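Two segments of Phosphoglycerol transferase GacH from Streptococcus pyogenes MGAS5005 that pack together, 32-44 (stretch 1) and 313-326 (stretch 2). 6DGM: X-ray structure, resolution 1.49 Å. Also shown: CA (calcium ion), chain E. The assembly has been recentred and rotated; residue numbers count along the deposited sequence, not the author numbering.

Stretch 1, residues 32-44: RKNNIADQTVIYL
Stretch 2 (313-326) DFTAALFEHTDSKV

A helix can dock on a distant loop chiefly through the turn that ends it, and here that turn also holds a calcium ion. Asp 323 (phi/psi 57/41, chi1 t) closes the helix that runs to His 321 in a Schellman motif, with Ser 324 N bonded to Phe 319 O at 2.9 Å. Its carboxylate is shared: Asp 323 OD1 binds calcium at 2.4 Å, while Asp 323 OD2 accepts from Lys 33 N at 3.1 Å.

Beyond the turn the chain extends, and a single beta bridge pairs Asn 34 with Ser 324 (CA-CA 4.4 Å): Asn 34 N donates to Asp 323 O and Lys 325 N to Asn 34 O, both at 2.9 Å. Asn 34 (chi1 m) adds ND2 to Thr 322 O, 2.8 Å, satisfying a carbonyl at the helix terminus. Arg 32 (m, m, t) lays its guanidinium face over Glu 320 CA and sends NH1 to Ser 324 O, 2.9 Å; Lys 325 NZ returns a bond to Arg 32 O, 2.8 Å.

Ile 36 (t, p), in 3-10 segment 36-38, sets CG1 over the Phe 319 ring face, a CH-pi contact 4.2 Å from its centroid. Strand 40-44 then runs at 144° to the helix, axes 11.6 Å apart at closest; between them Val 41 CG1 meets Leu 318 CD2 at 3.9 Å, both apolar. Farther along, Tyr 43 OH and Thr 315 OG1 hydrogen-bond at 2.8 Å.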

# COMPACT_ATOMS: atom_id res chain seq x y z
N ARG A 32 -17.27 -16.51 1.83
CA ARG A 32 -15.93 -16.25 2.34
C ARG A 32 -15.70 -17.24 3.48
O ARG A 32 -16.42 -17.20 4.49
CB ARG A 32 -15.82 -14.82 2.86
CG ARG A 32 -15.99 -13.71 1.81
CD ARG A 32 -14.81 -13.65 0.90
NE ARG A 32 -14.94 -12.63 -0.16
CZ ARG A 32 -14.43 -11.41 -0.11
NH1 ARG A 32 -13.75 -10.99 0.96
NH2 ARG A 32 -14.59 -10.59 -1.15
N LYS A 33 -14.69 -18.11 3.34
CA LYS A 33 -14.49 -19.17 4.31
C LYS A 33 -13.60 -18.77 5.49
O LYS A 33 -13.70 -19.38 6.56
CB LYS A 33 -13.82 -20.39 3.66
CG LYS A 33 -14.61 -21.07 2.56
CD LYS A 33 -13.81 -22.26 2.03
CE LYS A 33 -14.49 -22.95 0.86
NZ LYS A 33 -13.61 -24.02 0.29
N ASN A 34 -12.72 -17.80 5.31
CA ASN A 34 -11.62 -17.56 6.23
C ASN A 34 -11.85 -16.31 7.07
O ASN A 34 -12.75 -15.51 6.81
CB ASN A 34 -10.30 -17.44 5.45
CG ASN A 34 -9.96 -18.72 4.70
OD1 ASN A 34 -10.29 -19.81 5.15
ND2 ASN A 34 -9.30 -18.58 3.55
N ASN A 35 -11.02 -16.19 8.11
CA ASN A 35 -11.02 -15.05 9.01
C ASN A 35 -9.72 -14.29 8.85
O ASN A 35 -8.64 -14.89 8.90
CB ASN A 35 -11.09 -15.51 10.46
CG ASN A 35 -12.27 -16.41 10.73
OD1 ASN A 35 -13.40 -16.08 10.39
ND2 ASN A 35 -12.01 -17.57 11.33
N ILE A 36 -9.81 -12.97 8.69
CA ILE A 36 -8.61 -12.16 8.47
C ILE A 36 -7.65 -12.30 9.64
O ILE A 36 -6.43 -12.37 9.45
CB ILE A 36 -9.01 -10.70 8.22
CG1 ILE A 36 -7.83 -9.90 7.68
CG2 ILE A 36 -9.55 -10.07 9.49
CD1 ILE A 36 -7.33 -10.42 6.35
N ALA A 37 -8.18 -12.41 10.87
CA ALA A 37 -7.36 -12.52 12.07
C ALA A 37 -6.64 -13.86 12.19
O ALA A 37 -5.83 -14.02 13.10
CB ALA A 37 -8.22 -12.29 13.31
N ASP A 38 -6.91 -14.81 11.29
CA ASP A 38 -6.15 -16.05 11.22
C ASP A 38 -4.94 -15.95 10.31
O ASP A 38 -4.17 -16.90 10.20
CB ASP A 38 -7.03 -17.20 10.72
CG ASP A 38 -8.12 -17.59 11.68
OD1 ASP A 38 -7.97 -17.37 12.91
OD2 ASP A 38 -9.12 -18.14 11.21
N GLN A 39 -4.76 -14.82 9.63
CA GLN A 39 -3.67 -14.61 8.70
C GLN A 39 -2.70 -13.61 9.32
O GLN A 39 -3.13 -12.58 9.86
CB GLN A 39 -4.15 -13.97 7.39
CG GLN A 39 -5.59 -14.21 7.01
CD GLN A 39 -5.80 -15.56 6.37
OE1 GLN A 39 -4.94 -16.06 5.65
NE2 GLN A 39 -6.96 -16.15 6.64
N THR A 40 -1.41 -13.86 9.18
CA THR A 40 -0.41 -12.82 9.38
C THR A 40 -0.25 -12.06 8.07
O THR A 40 -0.18 -12.66 6.99
CB THR A 40 0.90 -13.43 9.85
OG1 THR A 40 0.77 -13.74 11.24
CG2 THR A 40 2.10 -12.49 9.63
N VAL A 41 -0.27 -10.75 8.16
CA VAL A 41 -0.35 -9.87 7.00
C VAL A 41 0.79 -8.87 7.08
O VAL A 41 1.03 -8.27 8.14
CB VAL A 41 -1.72 -9.16 6.94
CG1 VAL A 41 -1.67 -8.08 5.90
CG2 VAL A 41 -2.82 -10.20 6.64
N ILE A 42 1.49 -8.70 5.96
CA ILE A 42 2.62 -7.78 5.84
C ILE A 42 2.29 -6.80 4.72
O ILE A 42 2.13 -7.21 3.57
CB ILE A 42 3.92 -8.53 5.52
CG1 ILE A 42 4.26 -9.53 6.63
CG2 ILE A 42 5.05 -7.53 5.32
CD1 ILE A 42 5.25 -10.61 6.21
N TYR A 43 2.19 -5.52 5.06
CA TYR A 43 2.06 -4.46 4.06
C TYR A 43 3.46 -3.92 3.82
O TYR A 43 4.09 -3.40 4.73
CB TYR A 43 1.13 -3.34 4.53
CG TYR A 43 -0.35 -3.59 4.34
CD1 TYR A 43 -0.85 -4.87 4.14
CD2 TYR A 43 -1.26 -2.54 4.39
CE1 TYR A 43 -2.21 -5.09 3.98
CE2 TYR A 43 -2.61 -2.75 4.23
CZ TYR A 43 -3.09 -4.02 4.02
OH TYR A 43 -4.44 -4.23 3.86
N LEU A 44 3.96 -4.10 2.60
CA LEU A 44 5.37 -3.86 2.27
C LEU A 44 5.39 -2.75 1.23
O LEU A 44 5.19 -3.00 0.04
CB LEU A 44 5.99 -5.13 1.74
CG LEU A 44 7.52 -5.28 1.78
CD1 LEU A 44 8.19 -4.11 1.09
CD2 LEU A 44 8.02 -5.40 3.20
N ASP A 313 -7.35 0.59 -2.16
CA ASP A 313 -8.07 -0.64 -2.45
C ASP A 313 -7.40 -1.89 -1.89
O ASP A 313 -7.97 -2.97 -1.99
CB ASP A 313 -8.18 -0.85 -3.97
CG ASP A 313 -9.09 0.14 -4.66
OD1 ASP A 313 -10.14 0.51 -4.09
OD2 ASP A 313 -8.73 0.55 -5.80
N PHE A 314 -6.18 -1.77 -1.33
CA PHE A 314 -5.42 -2.97 -1.02
C PHE A 314 -6.13 -3.84 0.02
O PHE A 314 -6.12 -5.07 -0.10
CB PHE A 314 -4.01 -2.64 -0.54
CG PHE A 314 -3.06 -2.24 -1.65
CD1 PHE A 314 -3.18 -2.73 -2.94
CD2 PHE A 314 -2.03 -1.38 -1.38
CE1 PHE A 314 -2.28 -2.33 -3.93
CE2 PHE A 314 -1.13 -0.99 -2.36
CZ PHE A 314 -1.25 -1.47 -3.62
N THR A 315 -6.73 -3.23 1.05
CA THR A 315 -7.34 -4.05 2.10
C THR A 315 -8.52 -4.85 1.56
O THR A 315 -8.64 -6.04 1.84
CB THR A 315 -7.76 -3.20 3.30
OG1 THR A 315 -6.61 -2.52 3.79
CG2 THR A 315 -8.31 -4.09 4.44
N ALA A 316 -9.39 -4.23 0.78
CA ALA A 316 -10.47 -5.00 0.17
C ALA A 316 -9.92 -6.12 -0.70
O ALA A 316 -10.44 -7.24 -0.71
CB ALA A 316 -11.39 -4.10 -0.63
N ALA A 317 -8.86 -5.82 -1.45
CA ALA A 317 -8.26 -6.85 -2.29
C ALA A 317 -7.63 -7.95 -1.46
O ALA A 317 -7.63 -9.12 -1.87
CB ALA A 317 -7.25 -6.23 -3.24
N LEU A 318 -7.10 -7.60 -0.29
CA LEU A 318 -6.51 -8.59 0.60
C LEU A 318 -7.57 -9.53 1.15
O LEU A 318 -7.37 -10.75 1.21
CB LEU A 318 -5.78 -7.88 1.75
CG LEU A 318 -5.39 -8.72 2.96
CD1 LEU A 318 -4.20 -9.59 2.61
CD2 LEU A 318 -5.11 -7.87 4.18
N PHE A 319 -8.70 -8.97 1.59
CA PHE A 319 -9.80 -9.82 2.04
C PHE A 319 -10.25 -10.77 0.93
O PHE A 319 -10.50 -11.95 1.18
CB PHE A 319 -10.98 -8.97 2.51
CG PHE A 319 -10.87 -8.49 3.94
CD1 PHE A 319 -10.06 -7.42 4.27
CD2 PHE A 319 -11.60 -9.10 4.94
CE1 PHE A 319 -9.99 -6.97 5.59
CE2 PHE A 319 -11.51 -8.68 6.25
CZ PHE A 319 -10.71 -7.61 6.58
N GLU A 320 -10.37 -10.26 -0.30
CA GLU A 320 -10.80 -11.12 -1.39
C GLU A 320 -9.76 -12.21 -1.67
O GLU A 320 -10.11 -13.38 -1.86
CB GLU A 320 -11.05 -10.29 -2.65
CG GLU A 320 -11.61 -11.11 -3.79
CD GLU A 320 -11.60 -10.37 -5.10
OE1 GLU A 320 -10.59 -9.67 -5.39
OE2 GLU A 320 -12.59 -10.48 -5.83
N HIS A 321 -8.49 -11.82 -1.73
CA HIS A 321 -7.44 -12.79 -2.07
C HIS A 321 -7.38 -13.91 -1.05
O HIS A 321 -7.22 -15.08 -1.42
CB HIS A 321 -6.08 -12.08 -2.19
CG HIS A 321 -4.97 -13.00 -2.57
ND1 HIS A 321 -4.77 -13.42 -3.87
CD2 HIS A 321 -4.03 -13.63 -1.82
CE1 HIS A 321 -3.75 -14.27 -3.90
NE2 HIS A 321 -3.28 -14.40 -2.67
N THR A 322 -7.51 -13.58 0.23
CA THR A 322 -7.47 -14.57 1.29
C THR A 322 -8.83 -15.18 1.60
O THR A 322 -8.91 -16.00 2.52
CB THR A 322 -6.91 -13.95 2.57
OG1 THR A 322 -7.77 -12.90 3.03
CG2 THR A 322 -5.51 -13.41 2.33
N ASP A 323 -9.89 -14.81 0.87
CA ASP A 323 -11.24 -15.35 1.08
C ASP A 323 -11.73 -15.12 2.51
O ASP A 323 -12.37 -15.99 3.12
CB ASP A 323 -11.32 -16.83 0.69
CG ASP A 323 -12.71 -17.25 0.28
OD1 ASP A 323 -13.37 -16.48 -0.45
OD2 ASP A 323 -13.13 -18.36 0.68
N SER A 324 -11.44 -13.93 3.05
CA SER A 324 -11.79 -13.59 4.42
C SER A 324 -13.11 -12.84 4.50
O SER A 324 -13.43 -12.02 3.63
CB SER A 324 -10.68 -12.73 5.04
OG SER A 324 -9.50 -13.50 5.16
N LYS A 325 -13.87 -13.11 5.55
CA LYS A 325 -15.14 -12.45 5.78
C LYS A 325 -14.93 -10.96 6.05
O LYS A 325 -13.94 -10.54 6.66
CB LYS A 325 -15.84 -13.10 6.96
CG LYS A 325 -16.26 -14.54 6.69
CD LYS A 325 -16.78 -15.20 7.97
CE LYS A 325 -16.92 -16.71 7.81
NZ LYS A 325 -17.94 -17.06 6.79
N VAL A 326 -15.91 -10.16 5.60
CA VAL A 326 -15.80 -8.71 5.62
C VAL A 326 -16.73 -8.10 6.66
O VAL A 326 -17.75 -8.68 7.04
CB VAL A 326 -16.07 -8.08 4.23
CG1 VAL A 326 -15.04 -8.55 3.22
CG2 VAL A 326 -17.48 -8.41 3.74
CA CA E . -14.90 -17.77 -1.80
O HOH W 1 -13.15 -8.14 -0.23
O HOH W 2 -12.46 -12.08 8.43
O HOH W 3 -15.28 -19.81 -0.46
O HOH W 4 -16.01 -15.38 -2.33
O HOH W 5 -16.46 -19.04 -3.64